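Local coordinates for protein NADPH-flavin oxidoreductase (Helicobacter pylori, PDB 2H0U) that binds flavin mononucleotide and probably uses NAD(P)H to reduce flavins or nitrogenous compounds, at residues 8-20 with 150-162. Sequence-based numbering, arbitrary orientation.
With FMN (flavin mononucleotide), chain B.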
# COMPACT_ATOMS: atom_id res chain seq x y z
N ALA A 8 11.39 -3.98 -16.13
CA ALA A 8 12.77 -3.69 -15.68
C ALA A 8 12.85 -2.82 -14.42
O ALA A 8 13.63 -3.09 -13.51
CB ALA A 8 13.60 -3.07 -16.80
N LEU A 9 12.03 -1.78 -14.38
CA LEU A 9 11.98 -0.89 -13.22
C LEU A 9 11.66 -1.64 -11.91
O LEU A 9 12.10 -1.23 -10.83
CB LEU A 9 10.93 0.21 -13.44
CG LEU A 9 11.08 1.40 -12.46
CD1 LEU A 9 12.35 2.19 -12.73
CD2 LEU A 9 9.82 2.31 -12.45
N GLN A 10 10.84 -2.69 -12.01
CA GLN A 10 10.45 -3.44 -10.84
C GLN A 10 11.62 -4.24 -10.28
O GLN A 10 11.58 -4.63 -9.11
CB GLN A 10 9.29 -4.41 -11.17
CG GLN A 10 8.09 -3.75 -11.89
CD GLN A 10 7.57 -2.47 -11.23
OE1 GLN A 10 7.36 -2.41 -10.02
NE2 GLN A 10 7.37 -1.42 -12.06
N HIS A 11 12.64 -4.47 -11.11
CA HIS A 11 13.89 -5.15 -10.66
C HIS A 11 14.89 -4.14 -10.11
O HIS A 11 15.62 -4.44 -9.13
CB HIS A 11 14.51 -5.93 -11.80
CG HIS A 11 13.72 -7.14 -12.20
ND1 HIS A 11 13.95 -8.39 -11.67
CD2 HIS A 11 12.70 -7.28 -13.08
CE1 HIS A 11 13.11 -9.26 -12.22
NE2 HIS A 11 12.35 -8.60 -13.08
N GLN A 12 14.93 -2.96 -10.73
CA GLN A 12 15.69 -1.82 -10.22
C GLN A 12 15.27 -1.40 -8.80
O GLN A 12 16.11 -1.06 -7.98
CB GLN A 12 15.60 -0.63 -11.19
CG GLN A 12 16.40 0.60 -10.78
CD GLN A 12 16.32 1.74 -11.81
OE1 GLN A 12 16.21 1.49 -13.02
NE2 GLN A 12 16.42 3.00 -11.35
N ARG A 13 13.96 -1.41 -8.55
CA ARG A 13 13.44 -1.09 -7.22
C ARG A 13 13.69 -2.34 -6.36
O ARG A 13 13.13 -3.38 -6.62
CB ARG A 13 11.91 -0.82 -7.32
CG ARG A 13 11.30 0.06 -6.16
CD ARG A 13 11.16 -0.68 -4.79
NE ARG A 13 10.75 -2.07 -4.99
CZ ARG A 13 11.06 -3.09 -4.20
NH1 ARG A 13 11.74 -2.88 -3.08
NH2 ARG A 13 10.69 -4.32 -4.55
N PHE A 14 14.56 -2.23 -5.36
CA PHE A 14 14.79 -3.35 -4.46
C PHE A 14 15.01 -2.76 -3.08
O PHE A 14 15.15 -1.55 -2.92
CB PHE A 14 16.02 -4.18 -4.89
CG PHE A 14 17.34 -3.55 -4.54
CD1 PHE A 14 18.14 -4.05 -3.49
CD2 PHE A 14 17.81 -2.45 -5.29
CE1 PHE A 14 19.38 -3.45 -3.21
CE2 PHE A 14 19.02 -1.83 -4.97
CZ PHE A 14 19.81 -2.33 -3.95
N ALA A 15 15.04 -3.62 -2.07
CA ALA A 15 15.21 -3.13 -0.71
C ALA A 15 16.70 -2.88 -0.45
O ALA A 15 17.48 -3.80 -0.08
CB ALA A 15 14.61 -4.12 0.31
N ALA A 16 17.11 -1.63 -0.69
CA ALA A 16 18.51 -1.26 -0.53
C ALA A 16 18.87 -1.16 0.94
O ALA A 16 18.25 -0.40 1.70
CB ALA A 16 18.81 0.06 -1.27
N LYS A 17 19.87 -1.93 1.35
CA LYS A 17 20.31 -1.93 2.77
C LYS A 17 21.62 -1.18 3.01
O LYS A 17 21.95 -0.87 4.17
CB LYS A 17 20.49 -3.36 3.31
CG LYS A 17 19.25 -4.30 3.34
CD LYS A 17 17.88 -3.62 3.29
CE LYS A 17 16.79 -4.67 3.02
NZ LYS A 17 16.93 -5.96 3.80
N LYS A 18 22.39 -0.95 1.94
CA LYS A 18 23.67 -0.25 2.01
C LYS A 18 23.68 0.99 1.10
O LYS A 18 23.42 0.90 -0.11
CB LYS A 18 24.83 -1.17 1.61
CG LYS A 18 25.05 -2.37 2.48
CD LYS A 18 26.52 -2.81 2.29
CE LYS A 18 26.97 -3.94 3.19
NZ LYS A 18 26.76 -5.25 2.51
N TYR A 19 23.96 2.13 1.69
CA TYR A 19 23.80 3.42 1.03
C TYR A 19 25.11 4.15 0.95
O TYR A 19 25.99 4.00 1.81
CB TYR A 19 22.78 4.28 1.79
CG TYR A 19 21.36 3.76 1.64
CD1 TYR A 19 20.57 4.17 0.56
CD2 TYR A 19 20.83 2.85 2.55
CE1 TYR A 19 19.30 3.70 0.38
CE2 TYR A 19 19.54 2.37 2.39
CZ TYR A 19 18.80 2.80 1.30
OH TYR A 19 17.53 2.33 1.12
N ASP A 20 25.25 4.92 -0.12
CA ASP A 20 26.43 5.71 -0.37
C ASP A 20 26.38 6.94 0.55
O ASP A 20 25.57 7.82 0.33
CB ASP A 20 26.45 6.12 -1.85
CG ASP A 20 27.74 6.82 -2.25
OD1 ASP A 20 28.42 7.37 -1.35
OD2 ASP A 20 28.04 6.84 -3.47
N MSE A 150 8.36 5.10 -3.33
CA MSE A 150 9.46 4.20 -3.71
C MSE A 150 9.53 3.98 -5.19
O MSE A 150 10.62 3.94 -5.77
CB MSE A 150 9.31 2.86 -3.00
CG MSE A 150 9.42 3.11 -1.52
SE MSE A 150 9.52 1.38 -0.60
CE MSE A 150 7.76 0.75 -0.96
N MSE A 151 8.36 3.85 -5.85
CA MSE A 151 8.38 3.63 -7.27
C MSE A 151 8.85 4.89 -8.03
O MSE A 151 9.63 4.80 -8.98
CB MSE A 151 7.01 3.11 -7.77
CG MSE A 151 7.01 2.77 -9.26
SE MSE A 151 7.95 1.05 -9.43
CE MSE A 151 7.86 0.34 -7.59
N ALA A 152 8.40 6.07 -7.62
CA ALA A 152 8.88 7.33 -8.19
C ALA A 152 10.39 7.52 -7.97
O ALA A 152 11.13 7.99 -8.89
CB ALA A 152 8.08 8.49 -7.56
N ALA A 153 10.85 7.15 -6.78
CA ALA A 153 12.27 7.21 -6.44
C ALA A 153 13.04 6.36 -7.47
O ALA A 153 14.04 6.81 -8.04
CB ALA A 153 12.50 6.70 -5.01
N ALA A 154 12.53 5.15 -7.76
CA ALA A 154 13.20 4.26 -8.75
C ALA A 154 13.21 4.90 -10.14
O ALA A 154 14.23 4.87 -10.84
CB ALA A 154 12.53 2.89 -8.81
N MSE A 155 12.12 5.53 -10.53
CA MSE A 155 12.12 6.28 -11.78
C MSE A 155 13.21 7.35 -11.85
O MSE A 155 13.79 7.56 -12.93
CB MSE A 155 10.76 6.91 -12.06
CG MSE A 155 9.70 5.92 -12.41
SE MSE A 155 7.98 6.89 -12.60
CE MSE A 155 8.43 7.89 -14.26
N LEU A 156 13.53 7.98 -10.71
CA LEU A 156 14.62 8.97 -10.64
C LEU A 156 16.00 8.39 -10.39
O LEU A 156 16.95 9.15 -10.29
CB LEU A 156 14.33 10.03 -9.56
CG LEU A 156 13.16 10.97 -9.83
CD1 LEU A 156 12.84 11.83 -8.60
CD2 LEU A 156 13.45 11.85 -11.07
N GLY A 157 16.12 7.07 -10.29
CA GLY A 157 17.42 6.42 -10.04
C GLY A 157 17.84 6.46 -8.59
O GLY A 157 19.03 6.29 -8.25
N ILE A 158 16.84 6.62 -7.72
CA ILE A 158 17.06 6.76 -6.27
C ILE A 158 16.62 5.46 -5.60
O ILE A 158 15.63 4.85 -6.01
CB ILE A 158 16.26 7.99 -5.69
CG1 ILE A 158 16.83 9.30 -6.27
CG2 ILE A 158 16.31 8.05 -4.14
CD1 ILE A 158 15.92 10.50 -6.07
N ASP A 159 17.34 5.03 -4.58
CA ASP A 159 17.00 3.78 -3.91
C ASP A 159 16.21 3.99 -2.68
O ASP A 159 16.06 5.12 -2.23
CB ASP A 159 18.27 2.99 -3.62
CG ASP A 159 18.94 2.55 -4.89
OD1 ASP A 159 18.50 1.51 -5.45
OD2 ASP A 159 19.92 3.21 -5.28
N SER A 160 15.60 2.91 -2.17
CA SER A 160 14.72 3.03 -1.00
C SER A 160 14.69 1.69 -0.27
O SER A 160 15.13 0.67 -0.83
CB SER A 160 13.29 3.47 -1.40
OG SER A 160 12.64 2.47 -2.17
N CYS A 161 14.19 1.70 0.96
CA CYS A 161 13.87 0.50 1.69
C CYS A 161 12.65 0.78 2.57
O CYS A 161 12.65 1.75 3.34
CB CYS A 161 15.05 -0.01 2.54
SG CYS A 161 14.70 -1.69 3.26
N PRO A 162 11.59 -0.04 2.42
CA PRO A 162 10.42 0.06 3.31
C PRO A 162 10.85 -0.51 4.65
O PRO A 162 11.67 -1.44 4.68
CB PRO A 162 9.40 -0.90 2.68
CG PRO A 162 10.03 -1.46 1.44
CD PRO A 162 11.49 -1.20 1.50
N1 FMN B . 13.85 -4.67 5.36
C2 FMN B . 14.63 -4.44 6.48
O2 FMN B . 15.82 -4.73 6.44
N3 FMN B . 14.10 -3.95 7.65
C4 FMN B . 12.75 -3.68 7.72
O4 FMN B . 12.30 -3.11 8.70
C4A FMN B . 11.95 -3.94 6.59
N5 FMN B . 10.60 -3.69 6.64
C5A FMN B . 9.80 -3.83 5.51
C6 FMN B . 8.43 -3.52 5.63
C7 FMN B . 7.63 -3.68 4.50
C7M FMN B . 6.29 -3.00 4.50
C8 FMN B . 8.14 -4.18 3.28
C8M FMN B . 7.31 -4.06 2.00
C9 FMN B . 9.49 -4.48 3.19
C9A FMN B . 10.33 -4.33 4.32
N10 FMN B . 11.69 -4.66 4.26
C10 FMN B . 12.50 -4.42 5.40
C1' FMN B . 12.33 -5.20 3.02
C2' FMN B . 11.81 -6.60 2.64
O2' FMN B . 12.62 -7.56 3.28
C3' FMN B . 11.92 -6.72 1.12
O3' FMN B . 11.07 -5.77 0.50
C4' FMN B . 11.51 -8.07 0.54
O4' FMN B . 12.43 -9.04 1.00
C5' FMN B . 11.43 -8.11 -1.00
O5' FMN B . 12.74 -7.78 -1.49
P FMN B . 12.93 -6.53 -2.48
O1P FMN B . 12.30 -5.35 -1.79
O2P FMN B . 14.44 -6.34 -2.64
O3P FMN B . 12.28 -6.81 -3.81
O HOH W 1 18.31 0.57 -7.94
O HOH W 2 16.84 3.29 -8.75
O HOH W 3 12.63 -0.45 -1.83
O HOH W 4 16.12 0.53 -4.27
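Arg13 lays its aliphatic stem over helix 131-155 and sends its guanidinium to the FMN phosphate. CB rests on Ala154 CB; chi1 of -157°, setting CG opposite the backbone N, brings CG within 3.7 Å of Met151 CE; bends at chi2 and chi3 then turn the head so that O1P sits at its edge, in plane. NH1 bonds O1P at 2.8 Å, almost straight, while NH2 takes O3P. Water 3, in the plane on the NE side of NH1, links it to Phe14 O and Ser160 OG. Farther back, Leu9 forks over the same helix, CD1 against Ala154 and CD2 between Met151 SE and Met155 CG.

Beyond Arg13 the chain runs past strand 159-163, where Ala16 N bonds Ser160 O at 3.0 Å and neighbouring Ala15 N bonds FMN O2P at 2.8 Å (169°). Asp159 OD1 comes obliquely to Phe14 CE2, 3.4 Å away, and receives waters 1 and 4, which tie it to Gln12 O and Phe14 O; its OD2 is held by Arg197 N. Cys161 SG lies alongside the Lys17 chain, 3.6 Å from CE, and Lys17 NZ reaches FMN O2, while Pro162 CB and CG pack on the flavin's dimethylbenzene part. Phosphate and isoalloxazine are thus gripped from one pocket, where Lys204 and Arg206 also bond FMN; with Arg13 they probably offset the phosphate's negative charge, and Lys17 beside O2 would probably stabilise negative charge on the reduced flavin.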